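Local structure of exosome complex component Rrp42 (Pyrococcus abyssi, 2PO1) at residues A53-L57 and G157-I161; N79-M83 and V136-I141; T85-L89 and R105-A110; L92-F97 and V145-D149; V112-G116 and S235-K239. The protein probably serves as the non-catalytic RNase PH-type subunit of the archaeal exosome ring, pairing with Rrp41 and helping to shape its RNA-degrading active site. All blocks are in the same frame, centred on the assembly; numbering follows the deposited sequence. Where two conformers were deposited one is given.

Contact 1 of 5, residues A53-L57 and G157-I161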
# COMPACT_ATOMS: atom_id res chain seq x y z
N ALA C 53 0.67 20.31 -22.24
CA ALA C 53 1.78 21.16 -22.63
C ALA C 53 2.98 20.25 -22.48
O ALA C 53 3.11 19.47 -21.49
CB ALA C 53 1.92 22.40 -21.67
N LEU C 54 3.79 20.25 -23.52
CA LEU C 54 5.12 19.64 -23.44
C LEU C 54 6.07 20.83 -23.24
O LEU C 54 6.07 21.75 -24.09
CB LEU C 54 5.44 18.92 -24.76
CG LEU C 54 6.82 18.26 -24.75
CD1 LEU C 54 6.93 17.13 -23.74
CD2 LEU C 54 7.05 17.71 -26.05
N VAL C 55 6.82 20.84 -22.13
CA VAL C 55 7.83 21.86 -21.88
C VAL C 55 9.22 21.26 -21.84
O VAL C 55 9.41 20.23 -21.26
CB VAL C 55 7.53 22.67 -20.62
CG1 VAL C 55 8.65 23.62 -20.29
CG2 VAL C 55 6.26 23.49 -20.86
N LYS C 56 10.17 21.89 -22.54
CA LYS C 56 11.58 21.50 -22.50
C LYS C 56 12.35 22.69 -22.00
O LYS C 56 12.22 23.77 -22.59
CB LYS C 56 12.07 21.11 -23.90
CG LYS C 56 11.21 20.00 -24.51
CD LYS C 56 11.83 19.46 -25.81
CE LYS C 56 10.76 18.77 -26.64
NZ LYS C 56 11.16 18.62 -28.09
N LEU C 57 13.08 22.50 -20.89
CA LEU C 57 14.07 23.45 -20.42
C LEU C 57 15.39 22.76 -20.74
O LEU C 57 15.77 21.82 -20.05
CB LEU C 57 13.94 23.63 -18.91
CG LEU C 57 13.22 24.86 -18.42
CD1 LEU C 57 11.92 25.26 -19.21
CD2 LEU C 57 13.01 24.85 -16.91
N GLY C 157 5.99 23.80 -13.59
CA GLY C 157 5.03 24.88 -13.45
C GLY C 157 4.68 25.55 -14.78
O GLY C 157 3.55 25.97 -15.00
N ILE C 158 5.67 25.68 -15.64
CA ILE C 158 5.47 26.28 -16.98
C ILE C 158 4.52 25.38 -17.72
O ILE C 158 3.48 25.82 -18.20
CB ILE C 158 6.76 26.37 -17.73
CG1 ILE C 158 7.60 27.50 -17.15
CG2 ILE C 158 6.55 26.71 -19.20
CD1 ILE C 158 9.06 27.37 -17.54
N ALA C 159 4.84 24.10 -17.77
CA ALA C 159 3.94 23.13 -18.42
C ALA C 159 2.54 23.15 -17.83
O ALA C 159 1.59 23.01 -18.56
CB ALA C 159 4.51 21.74 -18.34
N ALA C 160 2.43 23.32 -16.50
CA ALA C 160 1.12 23.18 -15.82
C ALA C 160 0.27 24.35 -16.22
O ALA C 160 -0.86 24.18 -16.68
CB ALA C 160 1.27 23.09 -14.29
N ILE C 161 0.82 25.55 -16.14
CA ILE C 161 0.00 26.68 -16.46
C ILE C 161 -0.24 26.75 -17.97
O ILE C 161 -1.31 27.21 -18.43
CB ILE C 161 0.56 28.03 -15.89
CG1 ILE C 161 -0.52 29.13 -15.99
CG2 ILE C 161 1.83 28.41 -16.55
CD1 ILE C 161 -1.67 28.84 -14.94
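Ala159 gives up more area here than any other residue, 61 Å², and its small size lets the helix settle close to the strand. Val55 lies directly against it: Val55 CG2 comes within 3.4 Å of Ala159 CA and 3.5 Å of Ala159 CB, so a branched residue on the strand fills the shallow spot left by alanine on the helix. The same methyl touches Ile158 CG2 at 3.6 Å, which wedges Val55 between two successive helix residues. This is alpha-on-beta packing within the RNase PH fold, helix 152-166 lying against one face of the mixed sheet; the axes of segments 53-57 and 157-161 pass 7.4 Å apart, their directions 158° apart. Beta-branched Ile158 reaches further along the strand, where its CD1 meets Leu57 CD1 at 3.9 Å. Ala53 adds nothing beyond its CB, already 3.2 Å from Ala159 O, where further atoms would have little room. Leu54 points its CA-to-CB bond away, while Ile41 on strand 39-43 packs beside Val55 and Ile158.

Contact 2 of 5, residues N79-M83 and V136-I141. With nucleotides of chain A.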
# COMPACT_ATOMS: atom_id res chain seq x y z
N ASN C 79 -18.58 25.94 -3.04
CA ASN C 79 -18.57 26.97 -4.08
C ASN C 79 -17.30 27.02 -4.89
O ASN C 79 -17.03 27.98 -5.60
CB ASN C 79 -18.89 28.32 -3.48
CG ASN C 79 -20.32 28.43 -3.10
OD1 ASN C 79 -21.20 28.26 -3.94
ND2 ASN C 79 -20.59 28.67 -1.83
N MET C 80 -16.55 25.94 -4.85
CA MET C 80 -15.30 25.89 -5.58
C MET C 80 -15.18 24.61 -6.34
O MET C 80 -15.53 23.55 -5.85
CB MET C 80 -14.16 26.05 -4.61
CG MET C 80 -13.88 27.50 -4.24
SD MET C 80 -12.91 27.48 -2.70
CE MET C 80 -11.45 26.54 -3.07
N GLY C 81 -14.73 24.71 -7.57
CA GLY C 81 -14.37 23.54 -8.30
C GLY C 81 -13.13 22.92 -7.67
O GLY C 81 -12.62 23.39 -6.63
N VAL C 82 -12.66 21.85 -8.26
CA VAL C 82 -11.60 21.07 -7.65
C VAL C 82 -10.39 21.09 -8.54
O VAL C 82 -10.47 20.95 -9.80
CB VAL C 82 -12.05 19.58 -7.26
CG1 VAL C 82 -10.84 18.72 -6.87
CG2 VAL C 82 -13.05 19.59 -6.15
N MET C 83 -9.24 21.30 -7.91
CA MET C 83 -8.03 21.14 -8.66
C MET C 83 -7.07 20.28 -7.87
O MET C 83 -6.83 20.46 -6.64
CB MET C 83 -7.42 22.53 -8.94
CG MET C 83 -6.16 22.49 -9.80
SD MET C 83 -5.41 24.14 -9.73
CE MET C 83 -4.12 23.91 -8.52
N VAL C 136 -19.27 20.24 -9.38
CA VAL C 136 -18.28 21.18 -9.81
C VAL C 136 -17.35 20.50 -10.82
O VAL C 136 -17.32 19.26 -10.97
CB VAL C 136 -17.50 21.76 -8.61
CG1 VAL C 136 -18.47 22.29 -7.59
CG2 VAL C 136 -16.62 20.72 -7.97
N ARG C 137 -16.65 21.32 -11.57
CA ARG C 137 -15.59 20.83 -12.39
C ARG C 137 -14.43 20.39 -11.51
O ARG C 137 -14.08 21.07 -10.52
CB ARG C 137 -15.14 21.86 -13.43
CG ARG C 137 -15.06 21.16 -14.77
CD ARG C 137 -14.65 22.07 -15.83
NE ARG C 137 -15.76 22.78 -16.47
CZ ARG C 137 -16.54 22.26 -17.40
NH1 ARG C 137 -17.45 23.02 -17.97
NH2 ARG C 137 -16.41 20.98 -17.77
N VAL C 138 -13.89 19.24 -11.86
CA VAL C 138 -12.73 18.66 -11.21
C VAL C 138 -11.62 18.65 -12.23
O VAL C 138 -11.76 18.08 -13.32
CB VAL C 138 -13.07 17.27 -10.67
CG1 VAL C 138 -11.86 16.66 -9.94
CG2 VAL C 138 -14.20 17.42 -9.73
N VAL C 139 -10.53 19.32 -11.89
CA VAL C 139 -9.41 19.48 -12.82
C VAL C 139 -8.19 18.77 -12.27
O VAL C 139 -7.68 19.13 -11.18
CB VAL C 139 -9.11 20.99 -13.07
CG1 VAL C 139 -7.87 21.15 -13.96
CG2 VAL C 139 -10.30 21.65 -13.74
N PHE C 140 -7.78 17.74 -12.98
CA PHE C 140 -6.52 17.03 -12.71
C PHE C 140 -5.35 17.58 -13.54
O PHE C 140 -5.37 17.58 -14.79
CB PHE C 140 -6.68 15.52 -13.00
CG PHE C 140 -7.72 14.86 -12.21
CD1 PHE C 140 -9.02 14.81 -12.67
CD2 PHE C 140 -7.42 14.25 -10.99
CE1 PHE C 140 -10.01 14.15 -11.92
CE2 PHE C 140 -8.42 13.61 -10.24
CZ PHE C 140 -9.70 13.56 -10.70
N ILE C 141 -4.36 18.08 -12.83
CA ILE C 141 -3.15 18.52 -13.44
C ILE C 141 -2.21 17.34 -13.26
O ILE C 141 -1.78 17.03 -12.15
CB ILE C 141 -2.56 19.74 -12.79
CG1 ILE C 141 -3.61 20.85 -12.73
CG2 ILE C 141 -1.30 20.13 -13.55
CD1 ILE C 141 -3.09 22.11 -12.12
P A A 6 -6.53 9.90 -7.82
OP1 A A 6 -5.33 10.62 -8.34
OP2 A A 6 -7.61 9.53 -8.77
O5' A A 6 -7.20 10.78 -6.66
C5' A A 6 -7.85 12.03 -6.94
C4' A A 6 -7.64 13.08 -5.85
O4' A A 6 -8.60 14.16 -6.01
C3' A A 6 -7.82 12.61 -4.40
O3' A A 6 -6.98 13.43 -3.59
C2' A A 6 -9.31 12.86 -4.16
O2' A A 6 -9.61 13.12 -2.80
C1' A A 6 -9.63 14.08 -5.04
N9 A A 6 -10.89 14.01 -5.77
C8 A A 6 -11.06 13.53 -7.04
N7 A A 6 -12.29 13.58 -7.48
C5 A A 6 -13.00 14.13 -6.42
C6 A A 6 -14.37 14.46 -6.25
N6 A A 6 -15.29 14.25 -7.20
N1 A A 6 -14.76 15.00 -5.08
C2 A A 6 -13.84 15.21 -4.13
N3 A A 6 -12.52 14.95 -4.19
C4 A A 6 -12.15 14.41 -5.36
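Val82 lies at the apolar centre, with its CG1 3.8 Å from Val138 CG1 and its CG2 4.2 Å from Val136 CG2. Beta-branched residues suit this place because they favour extended backbone and present compact apolar surfaces. On the opposite face of the sheet, the long, flexible Met83 brings its CG to 3.9 Å from Ile141 CD1. The backbones pair as parallel strands, Val82 bridging to Val138 and Met83 to Val139. In the usual parallel pattern one residue bonds to two partners: Val82 N donates to Arg137 O at 2.8 Å, and Val139 N donates to Val82 O at 2.7 Å. Gly81 CA comes to 3.3 Å from Arg137 O, and a beta carbon at Gly81 would clash with that oxygen, so glycine fits here. Arg137 turns its guanidinium away to Pro170 O. The RNA approaches the Val82 face: Val138 CG1 is 4.0 Å from N7 of nucleotide A6 of chain A, and Phe140 CE2 is 3.7 Å from its C5'. Strand 82-89 is one edge strand of the sheet within this chain; strand 60-71 flanks 135-147 on its other side, and Leu164 of helix 152-166 packs against Val139 and Ile141.

Contact 3 of 5, residues T85-L89 and R105-A110. With nucleotides of chain A.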
# COMPACT_ATOMS: atom_id res chain seq x y z
N THR C 85 -3.09 18.31 -8.27
CA THR C 85 -1.84 18.28 -8.98
C THR C 85 -1.07 17.09 -8.56
O THR C 85 -0.93 16.81 -7.34
CB THR C 85 -1.07 19.58 -8.65
OG1 THR C 85 -1.96 20.67 -8.88
CG2 THR C 85 0.15 19.75 -9.51
N ASN C 86 -0.67 16.30 -9.55
CA ASN C 86 0.14 15.13 -9.32
C ASN C 86 1.31 15.17 -10.22
O ASN C 86 1.17 15.48 -11.42
CB ASN C 86 -0.61 13.80 -9.52
CG ASN C 86 0.20 12.62 -9.07
OD1 ASN C 86 0.60 11.75 -9.89
ND2 ASN C 86 0.41 12.51 -7.77
N VAL C 87 2.49 14.84 -9.67
CA VAL C 87 3.71 14.76 -10.49
C VAL C 87 4.16 13.31 -10.41
O VAL C 87 4.35 12.77 -9.31
CB VAL C 87 4.76 15.62 -9.87
CG1 VAL C 87 6.13 15.31 -10.48
CG2 VAL C 87 4.39 17.11 -10.07
N GLU C 88 4.28 12.69 -11.57
CA GLU C 88 4.92 11.43 -11.75
C GLU C 88 6.34 11.64 -12.27
O GLU C 88 6.60 12.21 -13.35
CB GLU C 88 4.12 10.61 -12.73
CG GLU C 88 2.70 10.30 -12.25
CD GLU C 88 2.70 9.37 -11.04
OE1 GLU C 88 2.15 9.73 -9.98
OE2 GLU C 88 3.31 8.32 -11.14
N LEU C 89 7.26 11.23 -11.42
CA LEU C 89 8.71 11.21 -11.74
C LEU C 89 8.90 9.81 -12.31
O LEU C 89 9.27 8.89 -11.61
CB LEU C 89 9.49 11.39 -10.43
CG LEU C 89 9.93 12.83 -10.16
CD1 LEU C 89 9.25 13.99 -10.88
CD2 LEU C 89 10.20 13.16 -8.70
N ARG C 105 10.26 14.05 -3.48
CA ARG C 105 10.58 15.03 -4.55
C ARG C 105 9.36 15.30 -5.36
O ARG C 105 9.09 16.44 -5.67
CB ARG C 105 11.70 14.56 -5.49
CG ARG C 105 13.04 14.40 -4.79
CD ARG C 105 14.03 13.53 -5.60
NE ARG C 105 13.49 12.20 -5.92
CZ ARG C 105 14.04 11.37 -6.78
NH1 ARG C 105 15.16 11.71 -7.40
NH2 ARG C 105 13.47 10.18 -7.03
N ALA C 106 8.63 14.26 -5.73
CA ALA C 106 7.47 14.42 -6.59
C ALA C 106 6.40 15.19 -5.82
O ALA C 106 5.70 16.03 -6.38
CB ALA C 106 6.90 13.03 -6.97
N ILE C 107 6.25 14.87 -4.55
CA ILE C 107 5.27 15.46 -3.71
C ILE C 107 5.57 16.94 -3.52
O ILE C 107 4.64 17.74 -3.59
CB ILE C 107 5.19 14.74 -2.37
CG1 ILE C 107 4.51 13.40 -2.62
CG2 ILE C 107 4.40 15.57 -1.44
CD1 ILE C 107 4.71 12.36 -1.54
N GLU C 108 6.82 17.31 -3.32
CA GLU C 108 7.11 18.72 -3.13
C GLU C 108 6.91 19.49 -4.43
O GLU C 108 6.39 20.60 -4.42
CB GLU C 108 8.56 18.90 -2.62
CG GLU C 108 9.07 20.36 -2.74
CD GLU C 108 10.52 20.44 -2.31
OE1 GLU C 108 10.80 21.09 -1.30
OE2 GLU C 108 11.36 19.75 -2.92
N LEU C 109 7.31 18.91 -5.56
CA LEU C 109 7.09 19.54 -6.87
C LEU C 109 5.62 19.75 -7.08
O LEU C 109 5.22 20.82 -7.40
CB LEU C 109 7.59 18.59 -7.98
CG LEU C 109 9.13 18.56 -8.09
CD1 LEU C 109 9.58 17.40 -8.97
CD2 LEU C 109 9.67 19.89 -8.65
N ALA C 110 4.80 18.72 -6.87
CA ALA C 110 3.33 18.88 -7.04
C ALA C 110 2.75 19.98 -6.19
O ALA C 110 1.84 20.68 -6.58
CB ALA C 110 2.63 17.58 -6.70
P A A 4 3.40 -0.87 -5.86
OP1 A A 4 3.98 -2.22 -6.02
OP2 A A 4 3.84 -0.00 -4.73
O5' A A 4 1.81 -1.08 -5.72
C5' A A 4 0.82 -0.10 -6.12
C4' A A 4 0.49 0.91 -5.02
O4' A A 4 1.60 1.84 -4.78
C3' A A 4 -0.75 1.76 -5.31
O3' A A 4 -1.79 1.45 -4.37
C2' A A 4 -0.27 3.22 -5.18
O2' A A 4 -0.74 3.81 -3.98
C1' A A 4 1.27 3.15 -5.24
N9 A A 4 1.89 3.40 -6.58
C8 A A 4 2.57 2.45 -7.42
N7 A A 4 3.02 2.90 -8.57
C5 A A 4 2.61 4.27 -8.49
C6 A A 4 2.78 5.34 -9.39
N6 A A 4 3.44 5.13 -10.58
N1 A A 4 2.27 6.61 -9.00
C2 A A 4 1.61 6.79 -7.81
N3 A A 4 1.38 5.86 -6.88
C4 A A 4 1.91 4.61 -7.28
O HOH W 1 3.25 14.14 -6.80
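A helix packs along an edge strand here, roughly antiparallel to it: helix 104-118 lies against strand 82-89, one of the two outermost strands of the mixed sheet within this chain, and the axes of segments 85-89 and 105-110 pass 7.0 Å apart, their directions 144° apart. Alanines make such closeness possible. Ala110 CB is 3.8 Å from Val87 CG2, and Ala106 CB is 3.5 Å from Val87 O. Leu89, a longer side chain, places its CD2 3.7 Å from Ala106 CB and its CD1 3.9 Å from Leu109 CD1. Water 1 joins the backbones, accepting from Val87 N at 3.1 Å and donating weakly to Ala106 O at 3.1 Å. Alternation sends the CA-to-CB bond of Glu88 away from the helix, and its carboxylate meets RNA: N6 of nucleotide A4 of chain A donates to Glu88 OE2 at 3.2 Å. Backbone hydrogen bonds tie Asn86 and Glu88 to strand 135-147, while Leu152 of helix 152-166 packs on both Leu89 and Leu109.

Contact 4 of 5, residues L92-F97 and V145-D149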
# COMPACT_ATOMS: atom_id res chain seq x y z
N LEU C 92 11.47 6.39 -16.44
CA LEU C 92 12.16 6.61 -17.69
C LEU C 92 12.81 7.96 -17.74
O LEU C 92 13.74 8.16 -18.51
CB LEU C 92 11.29 6.36 -18.93
CG LEU C 92 10.17 7.22 -19.49
CD1 LEU C 92 10.58 8.65 -19.78
CD2 LEU C 92 9.86 6.54 -20.81
N ALA C 93 12.37 8.87 -16.88
CA ALA C 93 12.93 10.20 -16.92
C ALA C 93 14.32 10.31 -16.29
O ALA C 93 15.00 11.33 -16.50
CB ALA C 93 11.97 11.20 -16.30
N SER C 94 14.71 9.32 -15.48
CA SER C 94 15.93 9.49 -14.71
C SER C 94 16.25 8.23 -13.98
O SER C 94 15.35 7.59 -13.39
CB SER C 94 15.71 10.65 -13.71
OG SER C 94 16.84 10.81 -12.85
N PRO C 95 17.54 7.88 -13.95
CA PRO C 95 17.85 6.71 -13.19
C PRO C 95 17.63 6.89 -11.69
O PRO C 95 17.54 5.88 -10.96
CB PRO C 95 19.33 6.43 -13.52
CG PRO C 95 19.85 7.66 -14.01
CD PRO C 95 18.74 8.49 -14.56
N THR C 96 17.46 8.14 -11.25
CA THR C 96 17.12 8.38 -9.86
C THR C 96 15.62 8.21 -9.57
O THR C 96 15.20 8.35 -8.41
CB THR C 96 17.50 9.79 -9.40
OG1 THR C 96 16.66 10.74 -10.08
CG2 THR C 96 18.95 10.04 -9.73
N PHE C 97 14.82 7.92 -10.60
CA PHE C 97 13.36 7.89 -10.44
C PHE C 97 13.01 6.44 -10.37
O PHE C 97 13.28 5.70 -11.28
CB PHE C 97 12.60 8.52 -11.60
CG PHE C 97 12.77 10.03 -11.70
CD1 PHE C 97 12.31 10.69 -12.81
CD2 PHE C 97 13.37 10.75 -10.67
CE1 PHE C 97 12.49 12.07 -12.93
CE2 PHE C 97 13.54 12.08 -10.77
CZ PHE C 97 13.09 12.76 -11.88
N VAL C 145 6.84 13.72 -15.80
CA VAL C 145 8.21 14.25 -16.08
C VAL C 145 8.82 13.19 -17.01
O VAL C 145 8.80 12.02 -16.66
CB VAL C 145 9.03 14.48 -14.80
CG1 VAL C 145 10.53 14.67 -15.13
CG2 VAL C 145 8.48 15.69 -14.07
N LEU C 146 9.25 13.59 -18.22
CA LEU C 146 9.75 12.64 -19.22
C LEU C 146 11.28 12.58 -19.30
O LEU C 146 11.80 11.60 -19.76
CB LEU C 146 9.25 12.97 -20.62
CG LEU C 146 7.75 13.04 -20.82
CD1 LEU C 146 7.51 13.51 -22.22
CD2 LEU C 146 7.09 11.66 -20.51
N ASP C 147 12.00 13.60 -18.83
CA ASP C 147 13.47 13.58 -18.90
C ASP C 147 13.90 14.60 -17.91
O ASP C 147 13.52 15.73 -18.04
CB ASP C 147 13.94 14.04 -20.29
CG ASP C 147 15.15 13.28 -20.79
OD1 ASP C 147 15.51 13.52 -21.96
OD2 ASP C 147 15.75 12.45 -20.07
N HIS C 148 14.66 14.18 -16.92
CA HIS C 148 15.06 15.05 -15.83
C HIS C 148 16.48 15.49 -16.12
O HIS C 148 17.45 14.71 -16.02
CB HIS C 148 14.96 14.26 -14.52
CG HIS C 148 15.56 14.97 -13.36
ND1 HIS C 148 15.84 16.32 -13.38
CD2 HIS C 148 15.94 14.51 -12.14
CE1 HIS C 148 16.36 16.66 -12.21
NE2 HIS C 148 16.43 15.58 -11.45
N ASP C 149 16.63 16.75 -16.56
CA ASP C 149 17.96 17.27 -16.72
C ASP C 149 18.05 18.56 -15.95
O ASP C 149 18.70 19.50 -16.40
CB ASP C 149 18.29 17.57 -18.17
CG ASP C 149 19.81 17.61 -18.40
OD1 ASP C 149 20.28 18.32 -19.32
OD2 ASP C 149 20.53 16.89 -17.66
O HOH W 2 15.30 9.96 -20.11
O HOH W 3 18.07 12.56 -14.41
O HOH W 4 17.93 13.79 -9.68
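A classic beta bulge near the end of strand 135-147, where Leu146 and Asp147 both face Gln61, meets the loop that follows strand 82-89. Compact Ala93 fits against the bulged backbone, its CB 3.3 Å from Val145 O and 3.9 Å from Val145 CG1, and its carbonyl fixes the register: His148 N donates to Ala93 O at 2.9 Å. A type I turn from Ser94 to Phe97, closed by Phe97 N to Ser94 O at 2.9 Å, brings the Phe97 ring beside His148. The two rings meet rim to rim, with planes 6° apart and centroids 5.3 Å apart, rather than stacking face to face. Phe97 CE1 also reaches Val145 CG1 at 3.9 Å. Water 2 bridges the polar margin, donating to Leu92 O at 2.9 Å and Asp147 OD2 at 2.5 Å, suiting a carboxylate also bound by a neighbouring exosome complex exonuclease 1 subunit. Leu152 of helix 152-166 and Leu89 of strand 82-89 pack on both Phe97 and Val145, while His148 rests against helix 214-219.

Contact 5 of 5, residues V112-G116 and S235-K239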
# COMPACT_ATOMS: atom_id res chain seq x y z
N VAL C 112 4.21 22.54 -4.58
CA VAL C 112 4.69 23.90 -4.77
C VAL C 112 4.05 24.45 -6.04
O VAL C 112 3.73 25.61 -6.09
CB VAL C 112 6.18 23.91 -4.96
CG1 VAL C 112 6.66 25.24 -5.48
CG2 VAL C 112 6.88 23.49 -3.70
N ILE C 113 3.87 23.61 -7.05
CA ILE C 113 3.34 24.08 -8.30
C ILE C 113 1.84 24.28 -8.09
O ILE C 113 1.24 25.20 -8.61
CB ILE C 113 3.60 23.02 -9.48
CG1 ILE C 113 5.06 23.01 -9.91
CG2 ILE C 113 2.79 23.36 -10.73
CD1 ILE C 113 5.72 24.45 -9.99
N ASP C 114 1.21 23.39 -7.34
CA ASP C 114 -0.19 23.53 -7.07
C ASP C 114 -0.39 24.85 -6.36
O ASP C 114 -1.33 25.59 -6.66
CB ASP C 114 -0.61 22.41 -6.15
CG ASP C 114 -2.07 22.45 -5.83
OD1 ASP C 114 -2.84 21.67 -6.45
OD2 ASP C 114 -2.42 23.23 -4.92
N ARG C 115 0.47 25.12 -5.38
CA ARG C 115 0.31 26.30 -4.57
C ARG C 115 0.40 27.51 -5.42
O ARG C 115 -0.41 28.42 -5.26
CB ARG C 115 1.32 26.37 -3.45
CG ARG C 115 0.93 25.37 -2.41
CD ARG C 115 1.54 25.74 -1.11
NE ARG C 115 2.99 25.73 -1.16
CZ ARG C 115 3.73 24.67 -0.83
NH1 ARG C 115 5.03 24.78 -0.88
NH2 ARG C 115 3.18 23.52 -0.44
N GLY C 116 1.33 27.49 -6.37
CA GLY C 116 1.56 28.66 -7.26
C GLY C 116 0.29 29.00 -8.00
O GLY C 116 -0.02 30.16 -8.23
N SER C 235 3.03 33.97 -5.54
CA SER C 235 2.02 33.01 -5.09
C SER C 235 2.64 31.78 -4.48
O SER C 235 1.94 30.98 -3.88
CB SER C 235 1.09 32.62 -6.25
OG SER C 235 1.85 32.13 -7.34
N ALA C 236 3.97 31.63 -4.58
CA ALA C 236 4.65 30.58 -3.82
C ALA C 236 6.11 30.87 -3.74
O ALA C 236 6.72 31.47 -4.66
CB ALA C 236 4.51 29.26 -4.53
N VAL C 237 6.69 30.41 -2.65
CA VAL C 237 8.14 30.41 -2.48
C VAL C 237 8.46 29.14 -1.81
O VAL C 237 7.71 28.73 -0.93
CB VAL C 237 8.61 31.55 -1.56
CG1 VAL C 237 10.15 31.46 -1.32
CG2 VAL C 237 8.29 32.88 -2.22
N GLN C 238 9.57 28.53 -2.23
CA GLN C 238 10.03 27.32 -1.65
C GLN C 238 11.54 27.27 -1.81
O GLN C 238 12.08 27.00 -2.89
CB GLN C 238 9.39 26.10 -2.34
CG GLN C 238 9.74 24.86 -1.68
CD GLN C 238 8.69 24.34 -0.75
OE1 GLN C 238 7.79 25.07 -0.33
NE2 GLN C 238 8.76 23.03 -0.45
N LYS C 239 12.22 27.54 -0.70
CA LYS C 239 13.59 27.11 -0.55
C LYS C 239 13.46 25.58 -0.44
O LYS C 239 12.64 25.09 0.37
CB LYS C 239 14.19 27.69 0.72
CG LYS C 239 15.66 27.38 0.88
CD LYS C 239 15.88 26.13 1.69
CE LYS C 239 17.38 25.92 1.91
NZ LYS C 239 17.60 24.87 2.96
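Helix 104-118 of the RNase PH fold meets strand 234-240 of the four-stranded antiparallel sheet, the axes of segments 112-116 and 235-239 passing 7.0 Å apart at 153°; a classic beta bulge, Ser235 and Ala236 both facing Thr227, opens the strand segment. Van der Waals contact depends on small residues. Gly116 CA is 4.1 Å from Ala236 CB, and the same methyl lies 4.0 Å from Val112 O. Branched Val112 brings its CG2 to 3.6 Å from Gln238 CD. Among the polar groups, Gln238 OE1 lies at the edge of the Arg115 guanidinium, 2.8 Å from Arg115 NH1 but poorly angled for a hydrogen bond; their strongest partners lie in a neighbouring exonuclease 1 subunit, an acidic side chain for Arg115 and a polar one for Gln238. Arg115 also packs on an RNA phosphate. Val237 and Gln238 pair antiparallel with a strand of that subunit, so the sheet continues across the interface. The hydrogen bond between the segments comes from a short serine hydroxyl: Ser235 OG donates to Gly116 O at 2.9 Å.

In the fold
Contacts 1 to 4 all reach the mixed sheet, whereas contact 5 joins helix 104-118 to the second half of the chain. Contacts 2 and 3 share strand 82-89, and Asn86 N lies 2.9 Å from Ile141 O between them. Contacts 3 and 5 share helix 104-118, where Thr85 OG1 is 2.8 Å from Asp114 OD1 and Glu108 OE1 is 2.9 Å from Gln238 NE2. Contact 1 touches contact 5 through Gly157 CA and Ile113 CD1, 3.6 Å apart. The RNA touches contacts 2, 3 and 5; the nearest atoms of contacts 4 and 1 stay about 8 Å and 13 Å from it. Contacts 2 and 4 are farthest apart, centres about 29 Å from each other.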